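Local coordinates for protein 'Carboxyl esterase 2 (Tuber melanosporum Mel28, PDB 5MIF) that probably hydrolyses carboxylic esters, as an archaea-like carboxylesterase of the alpha/beta hydrolase fold, at residues A92-P97 with A142-D147. Sequence-based numbering, arbitrary orientation.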
loop_
_atom_site.group_PDB
_atom_site.type_symbol
_atom_site.label_atom_id
_atom_site.label_comp_id
_atom_site.label_asym_id
_atom_site.label_seq_id
_atom_site.Cartn_x
_atom_site.Cartn_y
_atom_site.Cartn_z
ATOM N N ALA A 92 23.641 13.801 14.553
ATOM C CA ALA A 92 22.354 13.119 14.599
ATOM C C ALA A 92 21.333 13.961 15.364
ATOM O O ALA A 92 21.682 14.670 16.314
ATOM C CB ALA A 92 22.507 11.730 15.238
ATOM N N TYR A 93 20.079 13.900 14.929
ATOM C CA TYR A 93 19.002 14.550 15.647
ATOM C C TYR A 93 18.053 13.490 16.224
ATOM O O TYR A 93 17.521 12.670 15.483
ATOM C CB TYR A 93 18.235 15.507 14.734
ATOM C CG TYR A 93 19.080 16.618 14.131
ATOM C CD1 TYR A 93 19.827 16.404 12.974
ATOM C CD2 TYR A 93 19.159 17.866 14.739
ATOM C CE1 TYR A 93 20.618 17.422 12.424
ATOM C CE2 TYR A 93 19.940 18.886 14.201
ATOM C CZ TYR A 93 20.670 18.658 13.049
ATOM O OH TYR A 93 21.442 19.673 12.525
ATOM N N LEU A 94 17.819 13.512 17.534
ATOM C CA LEU A 94 16.828 12.607 18.113
ATOM C C LEU A 94 15.509 13.348 18.298
ATOM O O LEU A 94 15.420 14.274 19.098
ATOM C CB LEU A 94 17.301 12.037 19.449
ATOM C CG LEU A 94 16.352 11.035 20.137
ATOM C CD1 LEU A 94 16.203 9.767 19.293
ATOM C CD2 LEU A 94 16.827 10.690 21.541
ATOM N N TYR A 95 14.493 12.945 17.546
ATOM C CA TYR A 95 13.175 13.553 17.670
ATOM C C TYR A 95 12.232 12.640 18.442
ATOM O O TYR A 95 12.105 11.462 18.106
ATOM C CB TYR A 95 12.582 13.854 16.306
ATOM C CG TYR A 95 13.430 14.721 15.402
ATOM C CD1 TYR A 95 13.654 16.073 15.687
ATOM C CD2 TYR A 95 13.951 14.204 14.225
ATOM C CE1 TYR A 95 14.406 16.871 14.816
ATOM C CE2 TYR A 95 14.697 14.975 13.364
ATOM C CZ TYR A 95 14.925 16.301 13.654
ATOM O OH TYR A 95 15.669 17.029 12.753
ATOM N N LYS A 96 11.595 13.178 19.483
ATOM C CA LYS A 96 10.649 12.415 20.312
ATOM C C LYS A 96 9.274 13.063 20.388
ATOM O O LYS A 96 9.172 14.266 20.580
ATOM C CB LYS A 96 11.185 12.250 21.736
ATOM C CG LYS A 96 12.535 11.594 21.837
ATOM C CD LYS A 96 12.821 11.172 23.267
ATOM C CE LYS A 96 13.420 12.336 24.032
ATOM N NZ LYS A 96 13.559 12.038 25.472
ATOM N N PRO A 97 8.211 12.267 20.233
ATOM C CA PRO A 97 6.870 12.821 20.453
ATOM C C PRO A 97 6.683 13.313 21.904
ATOM O O PRO A 97 7.329 12.824 22.830
ATOM C CB PRO A 97 5.951 11.632 20.177
ATOM C CG PRO A 97 6.799 10.431 20.486
ATOM C CD PRO A 97 8.188 10.805 20.038
ATOM N N ALA A 142 10.038 7.572 18.443
ATOM C CA ALA A 142 11.104 8.547 18.254
ATOM C C ALA A 142 11.757 8.332 16.888
ATOM O O ALA A 142 11.738 7.212 16.352
ATOM C CB ALA A 142 12.140 8.432 19.359
ATOM N N VAL A 143 12.345 9.399 16.340
ATOM C CA VAL A 143 13.085 9.314 15.079
ATOM C C VAL A 143 14.537 9.752 15.319
ATOM O O VAL A 143 14.798 10.851 15.824
ATOM C CB VAL A 143 12.460 10.190 13.979
ATOM C CG1 VAL A 143 13.392 10.265 12.760
ATOM C CG2 VAL A 143 11.089 9.650 13.574
ATOM N N PHE A 144 15.461 8.858 14.983
ATOM C CA PHE A 144 16.895 9.089 15.083
ATOM C C PHE A 144 17.361 9.410 13.676
ATOM O O PHE A 144 17.598 8.513 12.859
ATOM C CB PHE A 144 17.582 7.844 15.667
ATOM C CG PHE A 144 19.072 7.968 15.863
ATOM C CD1 PHE A 144 19.596 8.726 16.901
ATOM C CD2 PHE A 144 19.944 7.257 15.059
ATOM C CE1 PHE A 144 20.967 8.811 17.097
ATOM C CE2 PHE A 144 21.312 7.336 15.250
ATOM C CZ PHE A 144 21.827 8.118 16.267
ATOM N N PHE A 145 17.434 10.700 13.378
ATOM C CA PHE A 145 17.701 11.167 12.022
ATOM C C PHE A 145 19.203 11.431 11.850
ATOM O O PHE A 145 19.760 12.348 12.471
ATOM C CB PHE A 145 16.880 12.428 11.747
ATOM C CG PHE A 145 16.963 12.927 10.335
ATOM C CD1 PHE A 145 17.969 13.812 9.955
ATOM C CD2 PHE A 145 16.025 12.549 9.403
ATOM C CE1 PHE A 145 18.045 14.294 8.652
ATOM C CE2 PHE A 145 16.090 13.023 8.089
ATOM C CZ PHE A 145 17.099 13.904 7.715
ATOM N N VAL A 146 19.858 10.612 11.030
ATOM C CA VAL A 146 21.301 10.715 10.859
ATOM C C VAL A 146 21.650 11.724 9.767
ATOM O O VAL A 146 21.302 11.543 8.606
ATOM C CB VAL A 146 21.920 9.365 10.521
ATOM C CG1 VAL A 146 23.429 9.523 10.370
ATOM C CG2 VAL A 146 21.593 8.354 11.622
ATOM N N ASP A 147 22.323 12.797 10.162
ATOM C CA ASP A 147 22.702 13.857 9.234
ATOM C C ASP A 147 24.122 13.615 8.736
ATOM O O ASP A 147 25.053 14.346 9.075
ATOM C CB ASP A 147 22.563 15.223 9.931
ATOM C CG ASP A 147 22.552 16.400 8.957
ATOM O OD1 ASP A 147 22.403 16.205 7.729
ATOM O OD2 ASP A 147 22.669 17.541 9.439
#
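Ala142 lays its CB against Lys96 CG (4.0 Å), while Lys96 NZ is hydrogen-bonded to Leu177 O. Val143 forms a hydrogen-bonded antiparallel pair with Tyr95: its N donates to Tyr95 O and its O accepts from Tyr95 N, both at 2.7 Å, the latter nearly straight (175°). Phe144, on the face packed by helix 158-173, meets Leu94 CD1, which comes up to the rim of its ring close to the ring plane, and its CE1 and CZ both lie 3.8 Å from Ala92 CB. Phe145 N donates to Tyr93 O and Phe145 O accepts from Tyr93 N, both at 2.9 Å; on the face packed by helix 129-139 Phe145 CB touches Tyr95 CE2 (3.7 Å), the two side chains running alongside each other in the same direction. Asp147 lies alongside Tyr93, with OD2 in the ring plane at its edge, 3.6 Å from Tyr93 CE1, and the carboxylate turned 43° from the ring. Four backbone bonds thus join strand 142-147 to the antiparallel strand 90-97 in the alpha/beta hydrolase sheet, with apolar packing on both faces; the ring-edge approach of OD2 is consistent with a weak electrostatic attraction to aromatic C-H.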